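Local coordinates for levoglucosan dehydrogenase (Pseudarthrobacter phenanthrenivorans, PDB 6A3F), which catalyses the NAD(+)-dependent oxidation of levoglucosan to 3-dehydrolevoglucosan as a homotetramer of the Gfo/Idh/MocA family, at residues B[227-232]-B[394-399]; B[149-154]-B[376-381]; B[176-181]-B[279-284]; B[190-195]-B[240-245]. All blocks are in the same frame, centred on the assembly; numbering follows the deposited sequence.

In the fold
One chain shows how the chemistry of a contact follows its place in the fold. Contacts 2 and 3 are buried and touch through the hydroxyls of Tyr153 and Tyr181; contact 1 is partly buried, and contact 4 lies at the surface. Contact 3 pairs two strands of the large mixed sheet, with a regular backbone ladder and a charged side-chain cluster. Contact 1 uses the same sheet but sets helix 380-399 against it, joined by one serine, a water and apolar side chains. That helix starts in contact 2, where a cis-proline and an arginine meet beside the active site. Contact 4 joins two surface segments through prolines, one backbone bond and a water.

Contact 1: residues B[227-232]-B[394-399]; sequences AVNAVL and VESAAK
Ser396 and Ala397 of helix 380-399 meet Asn229 and Ala230 on strand 225-233, a helix laid over the mixed sheet of the substrate-binding alpha/beta domain; the short axes come within 6.2 Å and cross at -66°. The polar link is a single direct bond, from Ala230 N to Ser396 OG (2.8 Å), bent to 140° at the hydrogen. With OG anti to the backbone N (chi1 161°), the serine presents its hydroxyl to the strand; the same oxygen is also hydrogen-bonded to Ser401 O, just beyond the helix, and so probably helps tie the helix end to the sheet. A weaker polar contact runs the other way, Ala397 CA approaching Ala230 O at 3.4 Å in a CA-H...O geometry.

Apolar contacts fill in beside these. Leu232 lays CG and CD1 against Ala397 CB, both 3.9 Å from it, and CD1 also reaches CG2 of Val394. Small residues let the backbones close up, Ala230 CA and Ala397 CA standing 4.8 Å apart. Beyond the strand, Val231 packs on Trp402 of the second subunit. Water 1 completes the seam by donating to two carbonyls, Ala230 O at 3.0 Å and Ala397 O at 2.9 Å.

Contact 2: residues B[149-154]-B[376-381]; sequences VAFNYR and VSPSFA
Val149 N donates to Pro378 O over 3.0 Å, in a contact that joins the end of the Rossmann fold's last strand to the N-terminus of helix 380-399. Beside this backbone bond, Val149 CG1 packs on the proline CB.

The second polar link comes from the guanidinium of Arg154, whose NH1 donates to Ser377 OG over 3.1 Å. The bond is bent, 140° at the hydrogen, and the serine oxygen is tilted from the guanidinium plane. Water 2 sits in that plane, accepts from Arg154 NH2 at 2.8 Å and lies 3.3 Å from Ser377 OG. The second claim on NH2 is a salt bridge to Asp216 of helix 206-221, which probably helps fix the rotation of the group.

Pro378, preceded by a cis peptide bond, sits between the Arg154 guanidinium and the Phe151 ring. Its CD lies over one face of the guanidinium, offset toward the rim, while its CG comes up to the edge of the Phe151 ring. Arg154 reaches the proline by bending at chi2 and chi3 (143° and 73°).

The segment 149-154 also holds Ala150 and Asn152 of the NADH site and Tyr153 of the levoglucosan site, which places the contact beside the cofactor and substrate sites. Downstream, Ser379 is the N-cap of the helix, its OG accepting from Ala381 N at 2.9 Å.

Contact 3: residues B[176-181]-B[279-284]; sequences SFRGTY and VGSVEA
Arg178 and Glu283 lean together across two parallel strands, 176-181 and 279-284, inside the mixed sheet of the C-terminal substrate-binding alpha/beta domain. The register pairs Phe177 with Gly280, Arg178 with Ser281, Thr180 with Glu283 and Tyr181 with Ala284; Arg178 thus reaches past its own partner to Glu283. The backbone ladder is regular: Phe177 N donates to Val279 O, Gly179 N to Ser281 O, Glu283 N to Gly179 O and Tyr181 N to Glu283 O.

The charged cluster shares a face with Ser176 and Thr180. A bend at chi2 of Arg178 (59°) brings its guanidinium over the partner strand, where the edge of the group does the bonding. Arg178 NH2 meets Glu283 OE1 at 2.9 Å in a nearly straight salt bridge. Arg178 NH1 donates to Ser281 OG, also over 2.9 Å. Guanidinium and carboxylate planes stand 83° apart, and NH2 meets the oxygen from above the carboxylate plane. Water 4 closes a ring, accepting from NH1 and donating to OE1. Arg178 of the second subunit lies close by, and the carboxylate probably offsets that like charge.

Apolar contacts belong to the other face. Val282 CG2 touches the Phe177 ring at its edge, 4.0 Å from Phe177 CE1, and Tyr181 CB packs on Ala284 CB. Helix 206-221 covers this face through Val214 and Ala218, while strands 294-301 and 267-274 flank the pair within the mixed sheet.

Contact 4: residues B[190-195]-B[240-245]; sequences NSPLSW and PLQSGG. With SO4 (sulfate ion), chain E.
Two prolines dominate this contact, Pro192 and Pro240, with CA atoms 5.1 Å apart, where an irregular loop is laid along the end of strand 238-242 in the C-terminal substrate-binding alpha/beta domain. Neither proline has an N-H to donate; the direct backbone bond comes from the residue after Pro192, with Leu193 N donating to Pro240 O over 2.9 Å. The bond is nearly straight at the hydrogen, 167°, although the donor stands above the carbonyl plane. Water 5 extends the pairing by one step, donating to Leu193 O at 2.6 Å and accepting from Gln242 N at 2.8 Å, and so takes the place of a second direct rung.

Side chains add apolar contacts. The aliphatic part of Gln242 lies across the Pro192 ring, with Gln242 CG 3.4 Å from Pro192 CB; a chain extended beyond CG brings the amide carbon CD up to Pro192 CG. Leu193 and Leu241 run side by side, pointing the same way, and meet through their CD2 methyls at 3.9 Å. Pro240 CG rests against Asn190 O at 3.5 Å. The chain then reverses in a type I beta turn from Gln242 to Gly245.

The loop leads on to Trp195, a residue of the NADH site that also packs against Pro102 and Asn103. In this apo structure a sulfate, probably from the crystallisation liquor, lies at the edge of the indole and is also bonded to Arg196 NH1; Trp195 NE1 donates to sulfate O4 at 3.1 Å.

Contact 1: residues B[227-232]-B[394-399]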
loop_
_atom_site.group_PDB
_atom_site.type_symbol
_atom_site.label_atom_id
_atom_site.label_comp_id
_atom_site.label_asym_id
_atom_site.label_seq_id
_atom_site.Cartn_x
_atom_site.Cartn_y
_atom_site.Cartn_z
ATOM N N ALA B 227 6.093 7.728 -33.131
ATOM C CA ALA B 227 5.013 6.994 -33.757
ATOM C C ALA B 227 4.119 6.347 -32.687
ATOM O O ALA B 227 4.569 6.064 -31.597
ATOM C CB ALA B 227 5.532 5.968 -34.736
ATOM N N VAL B 228 2.877 6.070 -33.068
ATOM C CA VAL B 228 1.909 5.378 -32.211
ATOM C C VAL B 228 1.214 4.216 -32.941
ATOM O O VAL B 228 1.113 4.156 -34.181
ATOM C CB VAL B 228 0.865 6.390 -31.700
ATOM C CG1 VAL B 228 1.476 7.472 -30.828
ATOM C CG2 VAL B 228 0.104 7.014 -32.884
ATOM N N ASN B 229 0.656 3.297 -32.150
ATOM C CA ASN B 229 -0.099 2.176 -32.660
ATOM C C ASN B 229 -1.185 1.843 -31.632
ATOM O O ASN B 229 -0.872 1.512 -30.451
ATOM C CB ASN B 229 0.800 0.971 -32.939
ATOM C CG ASN B 229 0.216 -0.041 -33.911
ATOM O OD1 ASN B 229 -0.946 -0.401 -33.850
ATOM N ND2 ASN B 229 1.042 -0.533 -34.810
ATOM N N ALA B 230 -2.456 1.980 -32.027
ATOM C CA ALA B 230 -3.512 2.113 -31.024
ATOM C C ALA B 230 -4.714 1.217 -31.306
ATOM O O ALA B 230 -4.946 0.741 -32.408
ATOM C CB ALA B 230 -3.980 3.542 -30.904
ATOM N N VAL B 231 -5.522 1.070 -30.251
ATOM C CA VAL B 231 -6.832 0.465 -30.323
ATOM C C VAL B 231 -7.795 1.342 -29.528
ATOM O O VAL B 231 -7.535 1.617 -28.361
ATOM C CB VAL B 231 -6.865 -0.983 -29.784
ATOM C CG1 VAL B 231 -8.296 -1.545 -29.758
ATOM C CG2 VAL B 231 -5.927 -1.908 -30.546
ATOM N N LEU B 232 -8.940 1.711 -30.135
ATOM C CA LEU B 232 -10.009 2.409 -29.425
ATOM C C LEU B 232 -11.196 1.474 -29.212
ATOM O O LEU B 232 -11.573 0.739 -30.111
ATOM C CB LEU B 232 -10.454 3.616 -30.248
ATOM C CG LEU B 232 -9.390 4.657 -30.525
ATOM C CD1 LEU B 232 -9.885 5.605 -31.609
ATOM C CD2 LEU B 232 -9.035 5.433 -29.268
ATOM N N VAL B 394 -5.946 8.070 -33.524
ATOM C CA VAL B 394 -7.248 7.750 -34.174
ATOM C C VAL B 394 -7.010 7.115 -35.554
ATOM O O VAL B 394 -7.586 6.100 -35.879
ATOM C CB VAL B 394 -8.119 9.013 -34.278
ATOM C CG1 VAL B 394 -9.390 8.739 -35.077
ATOM C CG2 VAL B 394 -8.492 9.575 -32.911
ATOM N N GLU B 395 -6.134 7.685 -36.323
ATOM C CA GLU B 395 -5.776 7.118 -37.636
ATOM C C GLU B 395 -5.123 5.730 -37.483
ATOM O O GLU B 395 -5.457 4.751 -38.193
ATOM C CB GLU B 395 -4.807 8.074 -38.297
ATOM C CG GLU B 395 -4.414 7.635 -39.692
ATOM C CD GLU B 395 -3.326 8.462 -40.330
ATOM O OE1 GLU B 395 -3.034 9.566 -39.832
ATOM O OE2 GLU B 395 -2.774 7.995 -41.339
ATOM N N SER B 396 -4.170 5.619 -36.550
ATOM C CA SER B 396 -3.572 4.320 -36.264
ATOM C C SER B 396 -4.623 3.247 -35.941
ATOM O O SER B 396 -4.534 2.073 -36.406
ATOM C CB SER B 396 -2.567 4.393 -35.129
ATOM O OG SER B 396 -2.370 3.083 -34.642
ATOM N N ALA B 397 -5.575 3.592 -35.061
ATOM C CA ALA B 397 -6.599 2.647 -34.649
ATOM C C ALA B 397 -7.465 2.219 -35.853
ATOM O O ALA B 397 -7.872 1.050 -35.937
ATOM C CB ALA B 397 -7.463 3.215 -33.551
ATOM N N ALA B 398 -7.763 3.175 -36.707
ATOM C CA ALA B 398 -8.632 2.893 -37.873
ATOM C C ALA B 398 -7.899 1.988 -38.869
ATOM O O ALA B 398 -8.513 1.073 -39.404
ATOM C CB ALA B 398 -9.040 4.181 -38.533
ATOM N N LYS B 399 -6.635 2.285 -39.124
ATOM C CA LYS B 399 -5.837 1.557 -40.133
ATOM C C LYS B 399 -5.142 0.340 -39.550
ATOM O O LYS B 399 -4.540 -0.367 -40.304
ATOM C CB LYS B 399 -4.774 2.463 -40.731
ATOM C CG LYS B 399 -5.399 3.479 -41.653
ATOM C CD LYS B 399 -4.430 4.453 -42.185
ATOM C CE LYS B 399 -5.131 5.434 -43.097
ATOM N NZ LYS B 399 -4.190 6.485 -43.524
HETATM O O HOH W 1 -7.079 -0.763 -33.855
#

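Contact 2: residues B[149-154]-B[376-381]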
loop_
_atom_site.group_PDB
_atom_site.type_symbol
_atom_site.label_atom_id
_atom_site.label_comp_id
_atom_site.label_asym_id
_atom_site.label_seq_id
_atom_site.Cartn_x
_atom_site.Cartn_y
_atom_site.Cartn_z
ATOM N N VAL B 149 -2.082 25.808 -21.900
ATOM C CA VAL B 149 -3.157 24.792 -21.884
ATOM C C VAL B 149 -3.141 24.095 -20.503
ATOM O O VAL B 149 -2.065 23.883 -19.948
ATOM C CB VAL B 149 -3.050 23.801 -23.060
ATOM C CG1 VAL B 149 -1.762 23.018 -23.083
ATOM C CG2 VAL B 149 -4.250 22.884 -23.124
ATOM N N ALA B 150 -4.313 23.791 -19.963
ATOM C CA ALA B 150 -4.484 23.440 -18.514
ATOM C C ALA B 150 -4.207 21.951 -18.268
ATOM O O ALA B 150 -5.138 21.243 -17.794
ATOM C CB ALA B 150 -5.891 23.780 -18.071
ATOM N N PHE B 151 -3.009 21.477 -18.617
ATOM C CA PHE B 151 -2.561 20.135 -18.181
ATOM C C PHE B 151 -2.010 20.286 -16.735
ATOM O O PHE B 151 -0.797 20.212 -16.441
ATOM C CB PHE B 151 -1.559 19.532 -19.173
ATOM C CG PHE B 151 -2.138 19.134 -20.503
ATOM C CD1 PHE B 151 -3.238 18.290 -20.575
ATOM C CD2 PHE B 151 -1.610 19.646 -21.684
ATOM C CE1 PHE B 151 -3.773 17.919 -21.798
ATOM C CE2 PHE B 151 -2.154 19.283 -22.910
ATOM C CZ PHE B 151 -3.247 18.444 -22.958
ATOM N N ASN B 152 -2.927 20.550 -15.827
ATOM C CA ASN B 152 -2.614 20.995 -14.482
ATOM C C ASN B 152 -1.906 19.876 -13.687
ATOM O O ASN B 152 -1.149 20.186 -12.734
ATOM C CB ASN B 152 -3.865 21.478 -13.769
ATOM C CG ASN B 152 -4.862 20.367 -13.597
ATOM O OD1 ASN B 152 -5.403 19.915 -14.605
ATOM N ND2 ASN B 152 -5.014 19.865 -12.363
ATOM N N TYR B 153 -2.138 18.605 -14.046
ATOM C CA TYR B 153 -1.635 17.517 -13.257
ATOM C C TYR B 153 -0.120 17.418 -13.362
ATOM O O TYR B 153 0.503 16.865 -12.449
ATOM C CB TYR B 153 -2.267 16.181 -13.629
ATOM C CG TYR B 153 -3.717 16.054 -13.259
ATOM C CD1 TYR B 153 -4.125 16.057 -11.935
ATOM C CD2 TYR B 153 -4.690 15.991 -14.258
ATOM C CE1 TYR B 153 -5.459 15.928 -11.606
ATOM C CE2 TYR B 153 -6.033 15.884 -13.937
ATOM C CZ TYR B 153 -6.411 15.811 -12.603
ATOM O OH TYR B 153 -7.731 15.677 -12.247
ATOM N N ARG B 154 0.504 17.999 -14.385
ATOM C CA ARG B 154 1.971 17.951 -14.409
ATOM C C ARG B 154 2.582 18.867 -13.331
ATOM O O ARG B 154 3.793 18.738 -13.086
ATOM C CB ARG B 154 2.504 18.255 -15.809
ATOM C CG ARG B 154 2.478 19.728 -16.179
ATOM C CD ARG B 154 3.650 20.231 -17.019
ATOM N NE ARG B 154 3.611 19.790 -18.418
ATOM C CZ ARG B 154 4.410 20.264 -19.382
ATOM N NH1 ARG B 154 5.300 21.196 -19.094
ATOM N NH2 ARG B 154 4.350 19.781 -20.610
ATOM N N VAL B 376 5.373 30.105 -21.034
ATOM C CA VAL B 376 5.095 29.084 -20.078
ATOM C C VAL B 376 4.939 27.750 -20.796
ATOM O O VAL B 376 4.641 27.660 -22.032
ATOM C CB VAL B 376 3.868 29.451 -19.234
ATOM C CG1 VAL B 376 2.564 29.252 -19.983
ATOM C CG2 VAL B 376 3.878 28.727 -17.910
ATOM N N SER B 377 5.189 26.688 -20.020
ATOM C CA SER B 377 4.974 25.334 -20.478
ATOM C C SER B 377 3.964 24.633 -19.558
ATOM O O SER B 377 4.062 24.814 -18.325
ATOM C CB SER B 377 6.294 24.596 -20.472
ATOM O OG SER B 377 6.143 23.357 -21.121
ATOM N N PRO B 378 2.992 23.880 -20.088
ATOM C CA PRO B 378 2.687 23.720 -21.525
ATOM C C PRO B 378 1.895 24.874 -22.163
ATOM O O PRO B 378 0.895 25.374 -21.595
ATOM C CB PRO B 378 1.876 22.425 -21.548
ATOM C CG PRO B 378 1.084 22.492 -20.230
ATOM C CD PRO B 378 1.941 23.281 -19.266
ATOM N N SER B 379 2.347 25.250 -23.363
ATOM C CA SER B 379 1.738 26.330 -24.141
ATOM C C SER B 379 0.752 25.758 -25.165
ATOM O O SER B 379 0.477 24.564 -25.236
ATOM C CB SER B 379 2.806 27.145 -24.827
ATOM O OG SER B 379 3.275 26.449 -25.983
ATOM N N PHE B 380 0.220 26.630 -26.020
ATOM C CA PHE B 380 -0.555 26.169 -27.158
ATOM C C PHE B 380 0.302 25.329 -28.122
ATOM O O PHE B 380 -0.265 24.490 -28.809
ATOM C CB PHE B 380 -1.188 27.345 -27.914
ATOM C CG PHE B 380 -2.454 27.922 -27.321
ATOM C CD1 PHE B 380 -2.770 27.749 -25.974
ATOM C CD2 PHE B 380 -3.263 28.752 -28.090
ATOM C CE1 PHE B 380 -3.879 28.347 -25.426
ATOM C CE2 PHE B 380 -4.379 29.356 -27.542
ATOM C CZ PHE B 380 -4.691 29.143 -26.212
ATOM N N ALA B 381 1.624 25.513 -28.165
ATOM C CA ALA B 381 2.484 24.622 -28.929
ATOM C C ALA B 381 2.320 23.194 -28.412
ATOM O O ALA B 381 2.174 22.279 -29.187
ATOM C CB ALA B 381 3.933 25.031 -28.857
HETATM O O HOH W 2 6.240 20.405 -22.590
#

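Contact 3: residues B[176-181]-B[279-284]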
loop_
_atom_site.group_PDB
_atom_site.type_symbol
_atom_site.label_atom_id
_atom_site.label_comp_id
_atom_site.label_asym_id
_atom_site.label_seq_id
_atom_site.Cartn_x
_atom_site.Cartn_y
_atom_site.Cartn_z
ATOM N N SER B 176 11.812 3.029 -20.909
ATOM C CA SER B 176 10.454 2.565 -21.053
ATOM C C SER B 176 9.538 3.393 -20.134
ATOM O O SER B 176 9.892 3.767 -19.008
ATOM C CB SER B 176 10.383 1.074 -20.782
ATOM O OG SER B 176 9.215 0.478 -21.326
ATOM N N PHE B 177 8.346 3.731 -20.673
ATOM C CA PHE B 177 7.325 4.515 -19.997
ATOM C C PHE B 177 5.981 3.794 -20.116
ATOM O O PHE B 177 5.605 3.298 -21.181
ATOM C CB PHE B 177 7.223 5.931 -20.602
ATOM C CG PHE B 177 6.048 6.780 -20.150
ATOM C CD1 PHE B 177 4.794 6.632 -20.722
ATOM C CD2 PHE B 177 6.177 7.692 -19.112
ATOM C CE1 PHE B 177 3.718 7.381 -20.270
ATOM C CE2 PHE B 177 5.115 8.476 -18.704
ATOM C CZ PHE B 177 3.875 8.308 -19.269
ATOM N N ARG B 178 5.262 3.758 -18.997
ATOM C CA ARG B 178 3.890 3.216 -18.908
ATOM C C ARG B 178 3.075 4.332 -18.270
ATOM O O ARG B 178 3.433 4.767 -17.176
ATOM C CB ARG B 178 3.826 1.893 -18.114
ATOM C CG ARG B 178 2.408 1.406 -17.782
ATOM C CD ARG B 178 1.560 1.191 -19.057
ATOM N NE ARG B 178 0.270 0.578 -18.764
ATOM C CZ ARG B 178 -0.644 0.215 -19.645
ATOM N NH1 ARG B 178 -0.417 0.354 -20.949
ATOM N NH2 ARG B 178 -1.789 -0.261 -19.177
ATOM N N GLY B 179 1.996 4.777 -18.899
ATOM C CA GLY B 179 1.142 5.765 -18.244
ATOM C C GLY B 179 -0.322 5.418 -18.393
ATOM O O GLY B 179 -0.750 4.894 -19.445
ATOM N N THR B 180 -1.099 5.643 -17.310
ATOM C CA THR B 180 -2.518 5.288 -17.387
ATOM C C THR B 180 -3.366 6.397 -16.770
ATOM O O THR B 180 -2.910 7.195 -15.968
ATOM C CB THR B 180 -2.878 3.953 -16.744
ATOM O OG1 THR B 180 -2.831 4.057 -15.319
ATOM C CG2 THR B 180 -2.096 2.781 -17.304
ATOM N N TYR B 181 -4.645 6.429 -17.209
ATOM C CA TYR B 181 -5.619 7.252 -16.574
ATOM C C TYR B 181 -6.910 6.426 -16.547
ATOM O O TYR B 181 -7.594 6.284 -17.559
ATOM C CB TYR B 181 -5.775 8.594 -17.277
ATOM C CG TYR B 181 -6.422 9.700 -16.478
ATOM C CD1 TYR B 181 -7.434 9.473 -15.561
ATOM C CD2 TYR B 181 -6.019 11.001 -16.661
ATOM C CE1 TYR B 181 -8.001 10.516 -14.828
ATOM C CE2 TYR B 181 -6.603 12.051 -15.971
ATOM C CZ TYR B 181 -7.625 11.818 -15.073
ATOM O OH TYR B 181 -8.141 12.907 -14.410
ATOM N N VAL B 279 10.645 3.506 -25.484
ATOM C CA VAL B 279 9.386 2.911 -25.874
ATOM C C VAL B 279 8.384 3.137 -24.738
ATOM O O VAL B 279 8.744 3.500 -23.623
ATOM C CB VAL B 279 9.496 1.412 -26.191
ATOM C CG1 VAL B 279 10.407 1.110 -27.392
ATOM C CG2 VAL B 279 9.921 0.595 -24.975
ATOM N N GLY B 280 7.112 2.974 -25.029
ATOM C CA GLY B 280 6.132 3.072 -23.947
ATOM C C GLY B 280 4.716 2.744 -24.388
ATOM O O GLY B 280 4.441 2.333 -25.508
ATOM N N SER B 281 3.789 3.022 -23.487
ATOM C CA SER B 281 2.385 2.745 -23.742
ATOM C C SER B 281 1.549 3.610 -22.790
ATOM O O SER B 281 2.041 3.987 -21.725
ATOM C CB SER B 281 2.040 1.269 -23.665
ATOM O OG SER B 281 2.042 0.749 -22.343
ATOM N N VAL B 282 0.387 4.039 -23.293
ATOM C CA VAL B 282 -0.606 4.837 -22.571
ATOM C C VAL B 282 -1.963 4.123 -22.675
ATOM O O VAL B 282 -2.348 3.619 -23.759
ATOM C CB VAL B 282 -0.682 6.286 -23.097
ATOM C CG1 VAL B 282 -1.970 6.974 -22.634
ATOM C CG2 VAL B 282 0.535 7.099 -22.707
ATOM N N GLU B 283 -2.667 4.004 -21.550
ATOM C CA GLU B 283 -3.989 3.397 -21.541
ATOM C C GLU B 283 -4.882 4.314 -20.732
ATOM O O GLU B 283 -4.494 4.717 -19.588
ATOM C CB GLU B 283 -3.973 1.992 -20.932
ATOM C CG GLU B 283 -5.304 1.293 -20.860
ATOM C CD GLU B 283 -5.185 -0.163 -20.430
ATOM O OE1 GLU B 283 -4.125 -0.838 -20.765
ATOM O OE2 GLU B 283 -6.134 -0.615 -19.745
ATOM N N ALA B 284 -6.068 4.578 -21.251
ATOM C CA ALA B 284 -7.058 5.376 -20.485
ATOM C C ALA B 284 -8.445 4.758 -20.687
ATOM O O ALA B 284 -8.730 4.212 -21.761
ATOM C CB ALA B 284 -6.982 6.843 -20.855
HETATM O O HOH W 3 4.537 0.641 -21.399
HETATM O O HOH W 4 -2.123 -0.962 -22.741
#

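Contact 4: residues B[190-195]-B[240-245]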
loop_
_atom_site.group_PDB
_atom_site.type_symbol
_atom_site.label_atom_id
_atom_site.label_comp_id
_atom_site.label_asym_id
_atom_site.label_seq_id
_atom_site.Cartn_x
_atom_site.Cartn_y
_atom_site.Cartn_z
ATOM N N ASN B 190 -26.567 3.777 -17.488
ATOM C CA ASN B 190 -27.672 4.782 -17.212
ATOM C C ASN B 190 -27.138 6.205 -17.039
ATOM O O ASN B 190 -27.915 7.152 -17.013
ATOM C CB ASN B 190 -28.512 4.382 -15.994
ATOM C CG ASN B 190 -29.283 3.090 -16.204
ATOM O OD1 ASN B 190 -29.830 2.847 -17.275
ATOM N ND2 ASN B 190 -29.329 2.240 -15.189
ATOM N N SER B 191 -25.820 6.367 -16.865
ATOM C CA SER B 191 -25.206 7.651 -16.826
ATOM C C SER B 191 -25.470 8.342 -18.169
ATOM O O SER B 191 -25.257 7.744 -19.210
ATOM C CB SER B 191 -23.731 7.529 -16.524
ATOM O OG SER B 191 -23.133 8.788 -16.335
ATOM N N PRO B 192 -25.977 9.565 -18.138
ATOM C CA PRO B 192 -26.598 10.093 -19.352
ATOM C C PRO B 192 -25.641 10.495 -20.490
ATOM O O PRO B 192 -24.401 10.746 -20.333
ATOM C CB PRO B 192 -27.367 11.332 -18.864
ATOM C CG PRO B 192 -26.590 11.795 -17.667
ATOM C CD PRO B 192 -26.129 10.506 -17.016
ATOM N N LEU B 193 -26.225 10.623 -21.683
ATOM C CA LEU B 193 -25.491 11.067 -22.859
ATOM C C LEU B 193 -25.282 12.573 -22.745
ATOM O O LEU B 193 -26.231 13.326 -22.865
ATOM C CB LEU B 193 -26.324 10.715 -24.108
ATOM C CG LEU B 193 -25.602 10.816 -25.452
ATOM C CD1 LEU B 193 -24.556 9.722 -25.606
ATOM C CD2 LEU B 193 -26.597 10.711 -26.608
ATOM N N SER B 194 -24.062 12.990 -22.428
ATOM C CA SER B 194 -23.708 14.346 -22.332
ATOM C C SER B 194 -22.750 14.649 -23.478
ATOM O O SER B 194 -22.413 13.735 -24.285
ATOM C CB SER B 194 -23.085 14.650 -20.992
ATOM O OG SER B 194 -21.818 14.014 -20.877
ATOM N N TRP B 195 -22.297 15.893 -23.525
ATOM C CA TRP B 195 -21.410 16.355 -24.562
ATOM C C TRP B 195 -20.111 15.538 -24.588
ATOM O O TRP B 195 -19.495 15.438 -25.659
ATOM C CB TRP B 195 -21.126 17.846 -24.444
ATOM C CG TRP B 195 -20.205 18.261 -23.334
ATOM C CD1 TRP B 195 -20.585 18.683 -22.094
ATOM C CD2 TRP B 195 -18.756 18.325 -23.356
ATOM N NE1 TRP B 195 -19.483 19.022 -21.354
ATOM C CE2 TRP B 195 -18.349 18.800 -22.091
ATOM C CE3 TRP B 195 -17.765 18.043 -24.317
ATOM C CZ2 TRP B 195 -17.000 18.988 -21.751
ATOM C CZ3 TRP B 195 -16.439 18.244 -23.991
ATOM C CH2 TRP B 195 -16.062 18.729 -22.723
ATOM N N PRO B 240 -28.925 7.089 -22.257
ATOM C CA PRO B 240 -30.160 7.869 -22.235
ATOM C C PRO B 240 -29.898 9.368 -22.263
ATOM O O PRO B 240 -29.064 9.851 -21.521
ATOM C CB PRO B 240 -30.818 7.546 -20.879
ATOM C CG PRO B 240 -29.666 7.059 -20.023
ATOM C CD PRO B 240 -28.748 6.355 -21.005
ATOM N N LEU B 241 -30.669 10.119 -23.049
ATOM C CA LEU B 241 -30.621 11.540 -22.917
ATOM C C LEU B 241 -31.265 11.920 -21.571
ATOM O O LEU B 241 -32.090 11.182 -21.056
ATOM C CB LEU B 241 -31.350 12.163 -24.121
ATOM C CG LEU B 241 -30.618 12.081 -25.460
ATOM C CD1 LEU B 241 -31.584 12.260 -26.642
ATOM C CD2 LEU B 241 -29.493 13.120 -25.565
ATOM N N GLN B 242 -30.858 13.055 -20.999
ATOM C CA GLN B 242 -31.557 13.686 -19.836
ATOM C C GLN B 242 -32.696 14.566 -20.365
ATOM O O GLN B 242 -32.417 15.568 -21.016
ATOM C CB GLN B 242 -30.627 14.584 -19.019
ATOM C CG GLN B 242 -29.580 13.810 -18.233
ATOM C CD GLN B 242 -28.651 14.690 -17.419
ATOM O OE1 GLN B 242 -27.835 15.449 -17.945
ATOM N NE2 GLN B 242 -28.779 14.591 -16.108
ATOM N N SER B 243 -33.949 14.182 -20.115
ATOM C CA SER B 243 -35.121 14.888 -20.735
ATOM C C SER B 243 -35.291 16.295 -20.122
ATOM O O SER B 243 -35.876 17.217 -20.720
ATOM C CB SER B 243 -36.388 14.050 -20.617
ATOM O OG SER B 243 -37.001 14.188 -19.345
ATOM N N GLY B 244 -34.763 16.481 -18.925
ATOM C CA GLY B 244 -34.900 17.748 -18.229
ATOM C C GLY B 244 -33.653 18.606 -18.371
ATOM O O GLY B 244 -33.549 19.613 -17.701
ATOM N N GLY B 245 -32.743 18.234 -19.272
ATOM C CA GLY B 245 -31.622 19.077 -19.658
ATOM C C GLY B 245 -30.321 18.673 -18.977
ATOM O O GLY B 245 -30.308 17.918 -17.989
HETATM S S SO4 E . -19.297 20.540 -17.904
HETATM O O1 SO4 E . -17.833 20.690 -18.122
HETATM O O2 SO4 E . -19.655 19.096 -17.751
HETATM O O3 SO4 E . -19.696 21.313 -16.679
HETATM O O4 SO4 E . -19.974 21.082 -19.115
HETATM O O HOH W 5 -28.542 14.191 -22.083
#